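Local coordinates for protein aldehyde dehydrogenase 12 (Zea mays, PDB 6D97) that oxidises L-glutamate gamma-semialdehyde with NAD+ as an aldehyde dehydrogenase, the last enzyme of proline catabolism in plants, at residues A[257-262]-A[280-285]; A[268-273]-A[284-289]; A[218-223]-A[249-254]. All coordinates share one frame; numbering follows the deposited sequence.

Contact 1 of 3, residues A[257-262]-A[280-285]; sequences VMNKLL and EKLAAD. With NAD (nicotinamide-adenine-dinucleotide), chain E.
Two helices of the Rossmann-type NAD domain, 255-265 and 276-285, run nearly parallel here (24° between the segments), and with their axes 11.3 Å apart only side-chain ends bridge them. The buried, tightly packed part is made by two leucines and the adenine. L262 and L282 cross at about a right angle, CD1 of L262 meeting CD2 of L282 at 3.9 Å, over I195 of strand 191-196. L282 turns the same CD2 to the adenine, 3.6 Å from NAD N1A, while M258 brings its CB to NAD C2A. Toward the exposed K281 the contact turns polar. N259 reaches across with its amide: OD1 accepts from NAD N6A at 2.8 Å in a fairly straight bond (161°), and ND2 gives a longer one, 3.2 Å, to the anti lone pair of D285 OD2. K281, extended until a final bend at chi4 (-52°), gives a hydrogen bond to N259 OD1 at 3.2 Å, NZ lying above the carbonyl plane, and forms a salt bridge one turn along its own helix with the syn side of D285 OD2, at 2.8 Å. Each end of the amide is thus tied, which sets its orientation, OD1 to the adenine amino group, taken as a donor, and ND2 to D285. K281 NZ would polarise the carbonyl, consistent with a stronger acceptor for N6A, and probably keeps D285 ionised.

Contact 2 of 3, residues A[268-273]-A[284-289]; sequences KMTLFT and ADLKGR. With NAD (nicotinamide-adenine-dinucleotide), chain E.
This contact lies within the beta-alpha-beta unit of strand 269-273, helix 276-285 and strand 290-293, at the turn where the helix ends and the chain heads back into the parallel sheet. The helix finishes in a Schellman motif, with K287 at positive phi. L286 to R289 then form a type I' turn, closed by R289 N giving to L286 O at 3.1 Å; G288 also has positive phi, where a CB would press on the preceding carbonyl. The turn delivers R289 O to the strand, and this oxygen receives two donors. One is T270 N, whose bond is weak, 3.3 Å and bent to 132°. The other is a water, which donates to R289 O and accepts from T270 OG1 at 2.7 Å, so the threonine hydroxyl spends its proton on the water. T270 is turned so that OG1 stands beside its backbone N, anti to the carbonyl carbon (chi1 -65°), on the same side as that water. The hydroxyl's apolar neighbour is L286, whose CD1 comes in at about a right angle to the threonine side chain, 3.6 Å from OG1. At the outer end, the extended R289 chain runs alongside K268, pointing the same way, and the lysine CD lies over one guanidinium face. NH1 gives a weak bond, 3.1 Å and 128°, to K268 O at the guanidinium edge. Its stronger acceptor is G507 O of the second subunit, so the arginine links the loop residue K268 to the second subunit; K287 O accepts there from R510 of the same neighbour. At the other end of the strand F272 meets the cofactor edge-on, its CE1 3.2 Å from NAD O4B.

Contact 3 of 3, residues A[218-223]-A[249-254]; sequences KPVLKV and DFINSD. With NAD (nicotinamide-adenine-dinucleotide), chain E.
Strands 218-223 and 249-251 pair in parallel, their axes 4.6 Å apart at closest approach, through near-straight bonds from D249 N to P219 O, L221 N to D249 O (2.9 Å) and I251 N to L221 O (3.0 Å). Beyond I251 the strands part, and a water spans the gap, accepting from V223 N and lying by I251 O and N252 OD1. V220 and I251 share one face, their CG2 methyls 3.7 Å apart. On the other face L221 and F250 lie side by side, the leucine CD2 4.1 Å from CD1 of the ring, while V223 CG2 touches the ring edge; helix 229-240 packs on this face. K222 leaves its strand with CG anti to the backbone N (chi1 -176°), then bends at chi2 and chi4 to bring NZ past the strand ends. There NZ gives to S253 O and NAD O2B, each at 2.8 Å, and to a second water that donates to V223 O; with three protons for these, the bond to NAD O3B is a weak, shared one. S253 O thus positions the ammonium against the ribose. This is the carboxyl-end edge of a Rossmann-type parallel sheet, where a lysine reads the adenosine ribose hydroxyls of NAD.

How the contacts relate
The contacts follow the chain through one NAD-binding domain: contact 3 closes before contact 1 opens, and contact 2 ends on the same stretch as contact 1, sharing A284 and D285 of helix 276-285. Contacts 2 and 3 reach the same five-stranded parallel sheet, contact 2 through strand 269-273 and contact 3 through two neighbouring strands, in the order 249-251, 218-223, 191-196, 269-273, 290-293; their centres are 15 Å apart and they do not touch. Contact 1 lies between them, about 7 Å from contact 2 and 13 Å from contact 3 between centres, touching both: L262 packs on T270 and L286, and M258 on K222. All three reach NAD, contributing to the adenosine site, while contacts 1 and 2 also meet the second subunit.

Contact 1 of 3, residues A[257-262]-A[280-285]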
loop_
_atom_site.group_PDB
_atom_site.type_symbol
_atom_site.label_atom_id
_atom_site.label_comp_id
_atom_site.label_asym_id
_atom_site.label_seq_id
_atom_site.Cartn_x
_atom_site.Cartn_y
_atom_site.Cartn_z
ATOM N N VAL A 257 24.384 30.812 -14.914
ATOM C CA VAL A 257 23.250 31.074 -15.793
ATOM C C VAL A 257 22.060 30.213 -15.396
ATOM O O VAL A 257 20.919 30.689 -15.356
ATOM C CB VAL A 257 23.641 30.850 -17.263
ATOM C CG1 VAL A 257 22.396 30.839 -18.127
ATOM C CG2 VAL A 257 24.600 31.933 -17.723
ATOM N N MET A 258 22.306 28.936 -15.088
ATOM C CA MET A 258 21.224 28.068 -14.635
ATOM C C MET A 258 20.582 28.615 -13.369
ATOM O O MET A 258 19.366 28.494 -13.175
ATOM C CB MET A 258 21.746 26.650 -14.402
ATOM C CG MET A 258 20.644 25.619 -14.203
ATOM S SD MET A 258 19.558 25.518 -15.641
ATOM C CE MET A 258 18.248 24.475 -15.010
ATOM N N ASN A 259 21.387 29.221 -12.493
ATOM C CA ASN A 259 20.850 29.854 -11.296
ATOM C C ASN A 259 19.881 30.970 -11.663
ATOM O O ASN A 259 18.788 31.073 -11.094
ATOM C CB ASN A 259 21.991 30.393 -10.433
ATOM C CG ASN A 259 21.723 30.253 -8.947
ATOM O OD1 ASN A 259 22.596 29.834 -8.188
ATOM N ND2 ASN A 259 20.509 30.596 -8.524
ATOM N N LYS A 260 20.263 31.811 -12.627
ATOM C CA LYS A 260 19.383 32.893 -13.056
ATOM C C LYS A 260 18.086 32.350 -13.638
ATOM O O LYS A 260 17.006 32.898 -13.383
ATOM C CB LYS A 260 20.082 33.778 -14.086
ATOM C CG LYS A 260 21.360 34.450 -13.627
ATOM C CD LYS A 260 21.899 35.302 -14.768
ATOM C CE LYS A 260 23.415 35.350 -14.789
ATOM N NZ LYS A 260 23.967 36.145 -13.663
ATOM N N LEU A 261 18.171 31.279 -14.432
ATOM C CA LEU A 261 16.966 30.709 -15.024
ATOM C C LEU A 261 16.011 30.205 -13.949
ATOM O O LEU A 261 14.792 30.374 -14.063
ATOM C CB LEU A 261 17.336 29.583 -15.986
ATOM C CG LEU A 261 16.157 28.784 -16.541
ATOM C CD1 LEU A 261 15.208 29.687 -17.312
ATOM C CD2 LEU A 261 16.652 27.649 -17.418
ATOM N N LEU A 262 16.553 29.596 -12.889
ATOM C CA LEU A 262 15.709 29.095 -11.807
ATOM C C LEU A 262 14.968 30.228 -11.114
ATOM O O LEU A 262 13.787 30.092 -10.775
ATOM C CB LEU A 262 16.553 28.322 -10.793
ATOM C CG LEU A 262 17.228 27.027 -11.247
ATOM C CD1 LEU A 262 18.095 26.454 -10.129
ATOM C CD2 LEU A 262 16.196 26.013 -11.697
ATOM N N GLU A 280 22.922 23.608 -1.118
ATOM C CA GLU A 280 22.443 24.486 -0.055
ATOM C C GLU A 280 22.174 25.895 -0.577
ATOM O O GLU A 280 21.212 26.544 -0.150
ATOM C CB GLU A 280 23.450 24.516 1.096
ATOM C CG GLU A 280 23.637 23.175 1.792
ATOM C CD GLU A 280 22.354 22.664 2.417
ATOM O OE1 GLU A 280 21.562 23.493 2.912
ATOM O OE2 GLU A 280 22.132 21.436 2.401
ATOM N N LYS A 281 23.016 26.384 -1.492
ATOM C CA LYS A 281 22.767 27.680 -2.119
ATOM C C LYS A 281 21.444 27.672 -2.875
ATOM O O LYS A 281 20.637 28.601 -2.747
ATOM C CB LYS A 281 23.919 28.035 -3.060
ATOM C CG LYS A 281 23.817 29.418 -3.682
ATOM C CD LYS A 281 24.676 29.512 -4.933
ATOM C CE LYS A 281 24.758 30.938 -5.449
ATOM N NZ LYS A 281 23.406 31.528 -5.622
ATOM N N LEU A 282 21.206 26.625 -3.671
ATOM C CA LEU A 282 19.945 26.520 -4.397
ATOM C C LEU A 282 18.770 26.357 -3.444
ATOM O O LEU A 282 17.698 26.932 -3.668
ATOM C CB LEU A 282 19.993 25.356 -5.387
ATOM C CG LEU A 282 20.803 25.553 -6.669
ATOM C CD1 LEU A 282 20.422 24.511 -7.708
ATOM C CD2 LEU A 282 20.575 26.948 -7.211
ATOM N N ALA A 283 18.948 25.572 -2.375
ATOM C CA ALA A 283 17.875 25.400 -1.401
ATOM C C ALA A 283 17.498 26.721 -0.750
ATOM O O ALA A 283 16.341 26.917 -0.362
ATOM C CB ALA A 283 18.284 24.384 -0.335
ATOM N N ALA A 284 18.459 27.636 -0.620
ATOM C CA ALA A 284 18.162 28.950 -0.070
ATOM C C ALA A 284 17.554 29.862 -1.127
ATOM O O ALA A 284 16.563 30.551 -0.862
ATOM C CB ALA A 284 19.427 29.578 0.520
ATOM N N ASP A 285 18.133 29.872 -2.333
ATOM C CA ASP A 285 17.615 30.726 -3.398
ATOM C C ASP A 285 16.177 30.363 -3.743
ATOM O O ASP A 285 15.316 31.241 -3.875
ATOM C CB ASP A 285 18.502 30.619 -4.638
ATOM C CG ASP A 285 19.841 31.295 -4.455
ATOM O OD1 ASP A 285 20.041 31.945 -3.406
ATOM O OD2 ASP A 285 20.691 31.173 -5.362
HETATM P PA NAD E . 28.242 20.632 -8.772
HETATM O O1A NAD E . 27.390 21.165 -7.576
HETATM O O2A NAD E . 29.520 21.240 -9.082
HETATM O O5B NAD E . 27.712 20.723 -10.147
HETATM C C5B NAD E . 26.613 19.928 -10.524
HETATM C C4B NAD E . 25.655 20.613 -11.493
HETATM O O4B NAD E . 25.037 21.760 -10.936
HETATM C C3B NAD E . 26.294 20.998 -12.787
HETATM O O3B NAD E . 25.436 20.780 -13.839
HETATM C C2B NAD E . 26.546 22.431 -12.602
HETATM O O2B NAD E . 26.597 23.082 -13.814
HETATM C C1B NAD E . 25.368 22.822 -11.792
HETATM N N9A NAD E . 25.527 24.026 -11.003
HETATM C C8A NAD E . 26.646 24.465 -10.319
HETATM N N7A NAD E . 26.356 25.611 -9.693
HETATM C C5A NAD E . 25.029 25.952 -9.938
HETATM C C6A NAD E . 24.202 26.993 -9.561
HETATM N N6A NAD E . 24.715 28.037 -8.719
HETATM N N1A NAD E . 22.929 27.032 -9.981
HETATM C C2A NAD E . 22.412 26.060 -10.776
HETATM N N3A NAD E . 23.194 25.020 -11.168
HETATM C C4A NAD E . 24.480 24.943 -10.769
HETATM O O3 NAD E . 28.687 19.233 -8.779
HETATM P PN NAD E . 30.187 18.711 -8.737
HETATM O O1N NAD E . 30.006 17.168 -8.498
HETATM O O2N NAD E . 30.875 18.903 -10.057
HETATM O O5D NAD E . 31.014 19.274 -7.612
#

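Contact 2 of 3, residues A[268-273]-A[284-289]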
loop_
_atom_site.group_PDB
_atom_site.type_symbol
_atom_site.label_atom_id
_atom_site.label_comp_id
_atom_site.label_asym_id
_atom_site.label_seq_id
_atom_site.Cartn_x
_atom_site.Cartn_y
_atom_site.Cartn_z
ATOM N N LYS A 268 8.277 25.031 -10.241
ATOM C CA LYS A 268 7.593 24.619 -9.024
ATOM C C LYS A 268 8.346 23.536 -8.267
ATOM O O LYS A 268 8.109 23.359 -7.068
ATOM C CB LYS A 268 6.175 24.153 -9.353
ATOM C CG LYS A 268 5.275 25.302 -9.774
ATOM C CD LYS A 268 5.316 26.406 -8.726
ATOM C CE LYS A 268 5.481 27.776 -9.354
ATOM N NZ LYS A 268 4.241 28.260 -10.011
ATOM N N MET A 269 9.241 22.816 -8.937
ATOM C CA MET A 269 10.111 21.850 -8.283
ATOM C C MET A 269 11.437 21.833 -9.024
ATOM O O MET A 269 11.468 21.950 -10.249
ATOM C CB MET A 269 9.492 20.447 -8.264
ATOM C CG MET A 269 9.412 19.822 -6.873
ATOM S SD MET A 269 11.029 19.569 -6.109
ATOM C CE MET A 269 11.760 18.397 -7.249
ATOM N N THR A 270 12.532 21.698 -8.281
ATOM C CA THR A 270 13.858 21.580 -8.873
ATOM C C THR A 270 14.549 20.374 -8.263
ATOM O O THR A 270 14.717 20.304 -7.041
ATOM C CB THR A 270 14.698 22.842 -8.649
ATOM O OG1 THR A 270 14.097 23.947 -9.334
ATOM C CG2 THR A 270 16.108 22.641 -9.179
ATOM N N LEU A 271 14.922 19.417 -9.107
ATOM C CA LEU A 271 15.774 18.313 -8.691
ATOM C C LEU A 271 17.218 18.733 -8.912
ATOM O O LEU A 271 17.617 19.032 -10.043
ATOM C CB LEU A 271 15.452 17.040 -9.477
ATOM C CG LEU A 271 16.102 15.702 -9.091
ATOM C CD1 LEU A 271 17.541 15.564 -9.598
ATOM C CD2 LEU A 271 16.045 15.501 -7.585
ATOM N N PHE A 272 17.998 18.762 -7.838
ATOM C CA PHE A 272 19.421 19.033 -7.942
ATOM C C PHE A 272 20.215 17.837 -7.446
ATOM O O PHE A 272 19.976 17.336 -6.342
ATOM C CB PHE A 272 19.833 20.271 -7.152
ATOM C CG PHE A 272 21.311 20.512 -7.172
ATOM C CD1 PHE A 272 21.903 21.129 -8.259
ATOM C CD2 PHE A 272 22.113 20.092 -6.123
ATOM C CE1 PHE A 272 23.260 21.337 -8.297
ATOM C CE2 PHE A 272 23.473 20.301 -6.152
ATOM C CZ PHE A 272 24.048 20.923 -7.240
ATOM N N THR A 273 21.180 17.409 -8.253
ATOM C CA THR A 273 22.150 16.398 -7.861
ATOM C C THR A 273 23.537 16.963 -8.117
ATOM O O THR A 273 23.870 17.295 -9.259
ATOM C CB THR A 273 21.950 15.099 -8.642
ATOM O OG1 THR A 273 20.602 14.643 -8.473
ATOM C CG2 THR A 273 22.898 14.041 -8.128
ATOM N N ALA A 284 18.459 27.636 -0.620
ATOM C CA ALA A 284 18.162 28.950 -0.070
ATOM C C ALA A 284 17.554 29.862 -1.127
ATOM O O ALA A 284 16.563 30.551 -0.862
ATOM C CB ALA A 284 19.427 29.578 0.520
ATOM N N ASP A 285 18.133 29.872 -2.333
ATOM C CA ASP A 285 17.615 30.726 -3.398
ATOM C C ASP A 285 16.177 30.363 -3.743
ATOM O O ASP A 285 15.316 31.241 -3.875
ATOM C CB ASP A 285 18.502 30.619 -4.638
ATOM C CG ASP A 285 19.841 31.295 -4.455
ATOM O OD1 ASP A 285 20.041 31.945 -3.406
ATOM O OD2 ASP A 285 20.691 31.173 -5.362
ATOM N N LEU A 286 15.900 29.071 -3.893
ATOM C CA LEU A 286 14.570 28.584 -4.226
ATOM C C LEU A 286 13.684 28.424 -3.003
ATOM O O LEU A 286 12.556 27.934 -3.134
ATOM C CB LEU A 286 14.681 27.259 -4.987
ATOM C CG LEU A 286 15.292 27.395 -6.388
ATOM C CD1 LEU A 286 15.701 26.043 -6.951
ATOM C CD2 LEU A 286 14.323 28.072 -7.345
ATOM N N LYS A 287 14.176 28.827 -1.827
ATOM C CA LYS A 287 13.407 28.800 -0.584
ATOM C C LYS A 287 12.862 27.404 -0.300
ATOM O O LYS A 287 11.735 27.240 0.170
ATOM C CB LYS A 287 12.280 29.834 -0.607
ATOM C CG LYS A 287 12.767 31.269 -0.717
ATOM C CD LYS A 287 11.613 32.247 -0.625
ATOM C CE LYS A 287 12.102 33.668 -0.372
ATOM N NZ LYS A 287 12.916 34.234 -1.484
ATOM N N GLY A 288 13.665 26.388 -0.608
ATOM C CA GLY A 288 13.330 25.021 -0.284
ATOM C C GLY A 288 12.454 24.303 -1.282
ATOM O O GLY A 288 12.064 23.157 -1.024
ATOM N N ARG A 289 12.129 24.931 -2.411
ATOM C CA ARG A 289 11.367 24.277 -3.472
ATOM C C ARG A 289 12.283 23.378 -4.307
ATOM O O ARG A 289 12.411 23.513 -5.524
ATOM C CB ARG A 289 10.671 25.322 -4.332
ATOM C CG ARG A 289 9.443 25.928 -3.681
ATOM C CD ARG A 289 8.744 26.894 -4.622
ATOM N NE ARG A 289 7.366 27.167 -4.220
ATOM C CZ ARG A 289 6.342 26.366 -4.491
ATOM N NH1 ARG A 289 6.547 25.239 -5.157
ATOM N NH2 ARG A 289 5.119 26.697 -4.094
HETATM P PA NAD E . 28.242 20.632 -8.772
HETATM O O1A NAD E . 27.390 21.165 -7.576
HETATM O O2A NAD E . 29.520 21.240 -9.082
HETATM O O5B NAD E . 27.712 20.723 -10.147
HETATM C C5B NAD E . 26.613 19.928 -10.524
HETATM C C4B NAD E . 25.655 20.613 -11.493
HETATM O O4B NAD E . 25.037 21.760 -10.936
HETATM C C3B NAD E . 26.294 20.998 -12.787
HETATM O O3B NAD E . 25.436 20.780 -13.839
HETATM C C2B NAD E . 26.546 22.431 -12.602
HETATM O O2B NAD E . 26.597 23.082 -13.814
HETATM C C1B NAD E . 25.368 22.822 -11.792
HETATM N N9A NAD E . 25.527 24.026 -11.003
HETATM C C8A NAD E . 26.646 24.465 -10.319
HETATM N N7A NAD E . 26.356 25.611 -9.693
HETATM C C5A NAD E . 25.029 25.952 -9.938
HETATM C C6A NAD E . 24.202 26.993 -9.561
HETATM N N6A NAD E . 24.715 28.037 -8.719
HETATM N N1A NAD E . 22.929 27.032 -9.981
HETATM C C2A NAD E . 22.412 26.060 -10.776
HETATM N N3A NAD E . 23.194 25.020 -11.168
HETATM C C4A NAD E . 24.480 24.943 -10.769
HETATM O O3 NAD E . 28.687 19.233 -8.779
HETATM P PN NAD E . 30.187 18.711 -8.737
HETATM O O1N NAD E . 30.006 17.168 -8.498
HETATM O O2N NAD E . 30.875 18.903 -10.057
HETATM O O5D NAD E . 31.014 19.274 -7.612
HETATM O O HOH W 1 12.013 24.903 -7.900
#

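Contact 3 of 3, residues A[218-223]-A[249-254]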
loop_
_atom_site.group_PDB
_atom_site.type_symbol
_atom_site.label_atom_id
_atom_site.label_comp_id
_atom_site.label_asym_id
_atom_site.label_seq_id
_atom_site.Cartn_x
_atom_site.Cartn_y
_atom_site.Cartn_z
ATOM N N LYS A 218 6.567 19.244 -16.767
ATOM C CA LYS A 218 7.366 19.624 -17.927
ATOM C C LYS A 218 8.734 20.073 -17.438
ATOM O O LYS A 218 8.856 21.167 -16.864
ATOM C CB LYS A 218 6.699 20.731 -18.744
ATOM C CG LYS A 218 7.588 21.265 -19.854
ATOM C CD LYS A 218 6.830 22.101 -20.856
ATOM C CE LYS A 218 7.768 22.554 -21.965
ATOM N NZ LYS A 218 7.051 23.288 -23.044
ATOM N N PRO A 219 9.772 19.265 -17.611
ATOM C CA PRO A 219 11.085 19.616 -17.072
ATOM C C PRO A 219 11.978 20.324 -18.073
ATOM O O PRO A 219 11.868 20.159 -19.290
ATOM C CB PRO A 219 11.669 18.243 -16.714
ATOM C CG PRO A 219 11.120 17.353 -17.781
ATOM C CD PRO A 219 9.752 17.898 -18.154
ATOM N N VAL A 220 12.875 21.137 -17.526
ATOM C CA VAL A 220 14.057 21.602 -18.235
ATOM C C VAL A 220 15.248 20.888 -17.611
ATOM O O VAL A 220 15.410 20.888 -16.383
ATOM C CB VAL A 220 14.202 23.134 -18.176
ATOM C CG1 VAL A 220 14.283 23.637 -16.735
ATOM C CG2 VAL A 220 15.414 23.576 -18.980
ATOM N N LEU A 221 16.038 20.224 -18.446
ATOM C CA LEU A 221 17.119 19.367 -17.985
ATOM C C LEU A 221 18.460 20.027 -18.268
ATOM O O LEU A 221 18.733 20.430 -19.403
ATOM C CB LEU A 221 17.055 17.993 -18.654
ATOM C CG LEU A 221 18.273 17.107 -18.388
ATOM C CD1 LEU A 221 18.396 16.745 -16.916
ATOM C CD2 LEU A 221 18.215 15.856 -19.237
ATOM N N LYS A 222 19.289 20.134 -17.236
ATOM C CA LYS A 222 20.635 20.676 -17.364
ATOM C C LYS A 222 21.626 19.643 -16.847
ATOM O O LYS A 222 21.549 19.230 -15.684
ATOM C CB LYS A 222 20.771 21.993 -16.598
ATOM C CG LYS A 222 22.114 22.682 -16.765
ATOM C CD LYS A 222 22.788 22.883 -15.420
ATOM C CE LYS A 222 24.056 23.713 -15.543
ATOM N NZ LYS A 222 25.145 22.962 -16.230
ATOM N N VAL A 223 22.545 19.227 -17.712
ATOM C CA VAL A 223 23.617 18.306 -17.359
ATOM C C VAL A 223 24.933 19.060 -17.471
ATOM O O VAL A 223 25.091 19.916 -18.350
ATOM C CB VAL A 223 23.609 17.054 -18.263
ATOM C CG1 VAL A 223 24.727 16.089 -17.882
ATOM C CG2 VAL A 223 22.251 16.365 -18.189
ATOM N N ASP A 249 12.719 20.420 -22.263
ATOM C CA ASP A 249 13.776 21.264 -22.793
ATOM C C ASP A 249 15.123 20.797 -22.255
ATOM O O ASP A 249 15.209 20.169 -21.197
ATOM C CB ASP A 249 13.555 22.734 -22.431
ATOM C CG ASP A 249 12.276 23.284 -23.012
ATOM O OD1 ASP A 249 12.048 23.113 -24.227
ATOM O OD2 ASP A 249 11.490 23.876 -22.249
ATOM N N PHE A 250 16.178 21.142 -22.989
ATOM C CA PHE A 250 17.541 20.734 -22.667
ATOM C C PHE A 250 18.429 21.966 -22.761
ATOM O O PHE A 250 18.564 22.545 -23.842
ATOM C CB PHE A 250 18.002 19.640 -23.637
ATOM C CG PHE A 250 19.332 19.028 -23.304
ATOM C CD1 PHE A 250 19.555 18.428 -22.073
ATOM C CD2 PHE A 250 20.346 19.013 -24.249
ATOM C CE1 PHE A 250 20.779 17.847 -21.783
ATOM C CE2 PHE A 250 21.571 18.438 -23.970
ATOM C CZ PHE A 250 21.790 17.851 -22.735
ATOM N N ILE A 251 19.013 22.384 -21.641
ATOM C CA ILE A 251 19.825 23.597 -21.599
ATOM C C ILE A 251 21.245 23.233 -21.184
ATOM O O ILE A 251 21.448 22.418 -20.275
ATOM C CB ILE A 251 19.225 24.662 -20.658
ATOM C CG1 ILE A 251 20.078 25.935 -20.688
ATOM C CG2 ILE A 251 19.095 24.134 -19.236
ATOM C CD1 ILE A 251 19.413 27.149 -20.061
ATOM N N ASN A 252 22.222 23.818 -21.868
ATOM C CA ASN A 252 23.624 23.733 -21.487
ATOM C C ASN A 252 24.086 25.121 -21.064
ATOM O O ASN A 252 23.845 26.100 -21.778
ATOM C CB ASN A 252 24.489 23.214 -22.640
ATOM C CG ASN A 252 24.068 21.838 -23.131
ATOM O OD1 ASN A 252 24.573 20.818 -22.666
ATOM N ND2 ASN A 252 23.164 21.809 -24.102
ATOM N N SER A 253 24.729 25.206 -19.905
ATOM C CA SER A 253 25.186 26.489 -19.385
ATOM C C SER A 253 26.106 26.227 -18.204
ATOM O O SER A 253 26.202 25.104 -17.702
ATOM C CB SER A 253 24.017 27.383 -18.959
ATOM O OG SER A 253 23.376 26.869 -17.803
ATOM N N ASP A 254 26.788 27.283 -17.769
ATOM C CA ASP A 254 27.474 27.214 -16.494
ATOM C C ASP A 254 26.454 27.317 -15.364
ATOM O O ASP A 254 25.269 27.592 -15.582
ATOM C CB ASP A 254 28.541 28.308 -16.375
ATOM C CG ASP A 254 27.986 29.716 -16.555
ATOM O OD1 ASP A 254 26.897 30.029 -16.032
ATOM O OD2 ASP A 254 28.670 30.534 -17.203
HETATM P PA NAD E . 28.242 20.632 -8.772
HETATM O O1A NAD E . 27.390 21.165 -7.576
HETATM O O2A NAD E . 29.520 21.240 -9.082
HETATM O O5B NAD E . 27.712 20.723 -10.147
HETATM C C5B NAD E . 26.613 19.928 -10.524
HETATM C C4B NAD E . 25.655 20.613 -11.493
HETATM O O4B NAD E . 25.037 21.760 -10.936
HETATM C C3B NAD E . 26.294 20.998 -12.787
HETATM O O3B NAD E . 25.436 20.780 -13.839
HETATM C C2B NAD E . 26.546 22.431 -12.602
HETATM O O2B NAD E . 26.597 23.082 -13.814
HETATM C C1B NAD E . 25.368 22.822 -11.792
HETATM N N9A NAD E . 25.527 24.026 -11.003
HETATM C C8A NAD E . 26.646 24.465 -10.319
HETATM N N7A NAD E . 26.356 25.611 -9.693
HETATM C C5A NAD E . 25.029 25.952 -9.938
HETATM C C6A NAD E . 24.202 26.993 -9.561
HETATM N N6A NAD E . 24.715 28.037 -8.719
HETATM N N1A NAD E . 22.929 27.032 -9.981
HETATM C C2A NAD E . 22.412 26.060 -10.776
HETATM N N3A NAD E . 23.194 25.020 -11.168
HETATM C C4A NAD E . 24.480 24.943 -10.769
HETATM O O3 NAD E . 28.687 19.233 -8.779
HETATM P PN NAD E . 30.187 18.711 -8.737
HETATM O O1N NAD E . 30.006 17.168 -8.498
HETATM O O2N NAD E . 30.875 18.903 -10.057
HETATM O O5D NAD E . 31.014 19.274 -7.612
HETATM O O HOH W 2 25.429 22.488 -19.105
HETATM O O HOH W 3 22.980 20.181 -20.360
#